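Local coordinates for protein putative oxidoreductase (Salmonella enterica subsp. enterica serovar Typhimurium, PDB 3NX4) that binds NADP and probably reduces acryloyl-CoA with NADPH, as a member of the medium-chain dehydrogenase/reductase family, at residues A[165-170]-A[281-287]. Numbering follows the deposited sequence.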
loop_
_atom_site.group_PDB
_atom_site.type_symbol
_atom_site.label_atom_id
_atom_site.label_comp_id
_atom_site.label_asym_id
_atom_site.label_seq_id
_atom_site.Cartn_x
_atom_site.Cartn_y
_atom_site.Cartn_z
ATOM N N ALA A 165 -22.718 -1.556 2.871
ATOM C CA ALA A 165 -23.709 -2.575 2.522
ATOM C C ALA A 165 -23.057 -3.890 2.102
ATOM O O ALA A 165 -23.508 -4.964 2.492
ATOM C CB ALA A 165 -24.633 -2.070 1.412
ATOM N N LEU A 166 -21.999 -3.797 1.303
ATOM C CA LEU A 166 -21.245 -4.983 0.874
ATOM C C LEU A 166 -20.569 -5.688 2.054
ATOM O O LEU A 166 -20.739 -6.888 2.247
ATOM C CB LEU A 166 -20.182 -4.606 -0.162
ATOM C CG LEU A 166 -20.724 -4.181 -1.525
ATOM C CD1 LEU A 166 -19.593 -3.603 -2.355
ATOM C CD2 LEU A 166 -21.374 -5.374 -2.225
ATOM N N LEU A 167 -19.796 -4.936 2.831
ATOM C CA LEU A 167 -19.096 -5.507 3.981
ATOM C C LEU A 167 -20.091 -6.133 4.943
ATOM O O LEU A 167 -19.841 -7.195 5.496
ATOM C CB LEU A 167 -18.270 -4.444 4.720
ATOM C CG LEU A 167 -17.078 -3.885 3.920
ATOM C CD1 LEU A 167 -16.543 -2.611 4.582
ATOM C CD2 LEU A 167 -15.971 -4.936 3.734
ATOM N N HIS A 168 -21.221 -5.463 5.155
ATOM C CA HIS A 168 -22.242 -6.011 6.032
ATOM C C HIS A 168 -22.752 -7.360 5.510
ATOM O O HIS A 168 -22.863 -8.329 6.258
ATOM C CB HIS A 168 -23.410 -5.043 6.167
ATOM C CG HIS A 168 -24.518 -5.570 7.019
ATOM N ND1 HIS A 168 -24.361 -5.825 8.365
ATOM C CD2 HIS A 168 -25.794 -5.908 6.716
ATOM C CE1 HIS A 168 -25.496 -6.291 8.856
ATOM N NE2 HIS A 168 -26.380 -6.351 7.876
ATOM N N LYS A 169 -23.066 -7.416 4.223
ATOM C CA LYS A 169 -23.564 -8.655 3.616
ATOM C C LYS A 169 -22.534 -9.767 3.732
ATOM O O LYS A 169 -22.883 -10.921 3.979
ATOM C CB LYS A 169 -23.903 -8.438 2.135
ATOM C CG LYS A 169 -24.606 -9.625 1.490
ATOM C CD LYS A 169 -23.580 -10.604 0.896
ATOM C CE LYS A 169 -24.267 -11.704 0.062
ATOM N NZ LYS A 169 -23.259 -12.639 -0.525
ATOM N N LEU A 170 -21.264 -9.408 3.544
ATOM C CA LEU A 170 -20.183 -10.378 3.547
ATOM C C LEU A 170 -19.807 -10.847 4.950
ATOM O O LEU A 170 -18.945 -11.702 5.102
ATOM C CB LEU A 170 -18.949 -9.825 2.822
ATOM C CG LEU A 170 -19.238 -9.693 1.322
ATOM C CD1 LEU A 170 -18.256 -8.755 0.633
ATOM C CD2 LEU A 170 -19.300 -11.084 0.615
ATOM N N ARG A 281 -19.788 -9.769 -8.929
ATOM C CA ARG A 281 -19.816 -9.794 -7.456
ATOM C C ARG A 281 -20.895 -8.860 -6.897
ATOM O O ARG A 281 -21.586 -9.196 -5.934
ATOM C CB ARG A 281 -18.447 -9.425 -6.856
ATOM C CG ARG A 281 -17.364 -10.536 -6.954
ATOM C CD ARG A 281 -17.581 -11.657 -5.943
ATOM N NE ARG A 281 -17.725 -11.169 -4.563
ATOM C CZ ARG A 281 -16.710 -10.953 -3.726
ATOM N NH1 ARG A 281 -15.467 -11.188 -4.120
ATOM N NH2 ARG A 281 -16.939 -10.510 -2.487
ATOM N N LEU A 282 -21.025 -7.684 -7.499
ATOM C CA LEU A 282 -22.068 -6.742 -7.108
ATOM C C LEU A 282 -23.462 -7.366 -7.211
ATOM O O LEU A 282 -24.270 -7.260 -6.291
ATOM C CB LEU A 282 -21.987 -5.472 -7.962
ATOM C CG LEU A 282 -20.857 -4.509 -7.561
ATOM C CD1 LEU A 282 -20.559 -3.573 -8.716
ATOM C CD2 LEU A 282 -21.225 -3.721 -6.290
ATOM N N VAL A 283 -23.744 -8.023 -8.326
ATOM C CA VAL A 283 -25.049 -8.641 -8.488
ATOM C C VAL A 283 -25.282 -9.631 -7.351
ATOM O O VAL A 283 -26.383 -9.744 -6.818
ATOM C CB VAL A 283 -25.180 -9.335 -9.854
ATOM C CG1 VAL A 283 -26.476 -10.126 -9.922
ATOM C CG2 VAL A 283 -25.118 -8.296 -10.964
ATOM N N LYS A 284 -24.225 -10.330 -6.963
ATOM C CA LYS A 284 -24.332 -11.335 -5.916
ATOM C C LYS A 284 -24.397 -10.739 -4.510
ATOM O O LYS A 284 -25.148 -11.222 -3.664
ATOM C CB LYS A 284 -23.162 -12.323 -6.019
ATOM C CG LYS A 284 -23.150 -13.398 -4.946
ATOM C CD LYS A 284 -21.972 -14.353 -5.125
ATOM C CE LYS A 284 -20.625 -13.659 -4.894
ATOM N NZ LYS A 284 -20.304 -13.417 -3.451
ATOM N N ASP A 285 -23.620 -9.686 -4.264
ATOM C CA ASP A 285 -23.355 -9.251 -2.894
ATOM C C ASP A 285 -24.161 -8.054 -2.369
ATOM O O ASP A 285 -24.208 -7.831 -1.156
ATOM C CB ASP A 285 -21.851 -9.029 -2.690
ATOM C CG ASP A 285 -21.068 -10.324 -2.757
ATOM O OD1 ASP A 285 -21.680 -11.392 -2.562
ATOM O OD2 ASP A 285 -19.847 -10.283 -2.995
ATOM N N LEU A 286 -24.785 -7.283 -3.255
ATOM C CA LEU A 286 -25.671 -6.203 -2.798
ATOM C C LEU A 286 -27.088 -6.710 -2.568
ATOM O O LEU A 286 -27.709 -7.257 -3.474
ATOM C CB LEU A 286 -25.718 -5.045 -3.791
ATOM C CG LEU A 286 -24.646 -3.963 -3.772
ATOM C CD1 LEU A 286 -25.016 -2.886 -4.779
ATOM C CD2 LEU A 286 -24.506 -3.356 -2.379
ATOM N N PRO A 287 -27.616 -6.514 -1.350
ATOM C CA PRO A 287 -29.008 -6.887 -1.072
ATOM C C PRO A 287 -29.987 -5.994 -1.827
ATOM O O PRO A 287 -29.669 -4.831 -2.086
ATOM C CB PRO A 287 -29.144 -6.649 0.437
ATOM C CG PRO A 287 -28.103 -5.628 0.758
ATOM C CD PRO A 287 -26.953 -5.903 -0.184
#
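Leu166 overlaps Leu286 and the base of Asp285: its CD2 lies 3.7 Å from Leu286 CD2 and 3.7 Å from Asp285 CB, while its CD1 reaches Leu282 CD2 at 4.3 Å. A branched leucine suits this spot because it can touch three residues at once where the two backbones come nearest. Beside it, Ala165 is small enough for its CB to rest 4.0 Å from Leu286 CD2. Helix 158-169 starts at the NADP-binding residues Gly158 and Val159 and follows the first strand of the Rossmann-type cofactor domain; here its C-terminal end meets that of helix 272-285, the short axes inclined at 62°. Lys169 is long enough to extend its NZ to Asp285 OD1 (2.9 Å), a salt bridge between the helices. Asp285 is buried, yet three basic side chains compensate its charge: Lys284 NZ binds the same OD1 at 2.6 Å, and Arg281, one helical turn back, holds OD2 through NE at 2.8 Å. Lys169 NZ and Lys284 NZ lie 4.2 Å apart, their like charges offset by the Asp285 OD1 they share. Leu170 borders the Asp285-Arg281 pair, its CD2 3.7 Å from Asp285 OD2, and Arg281 has a second acidic partner in Glu139 of helix 118-140.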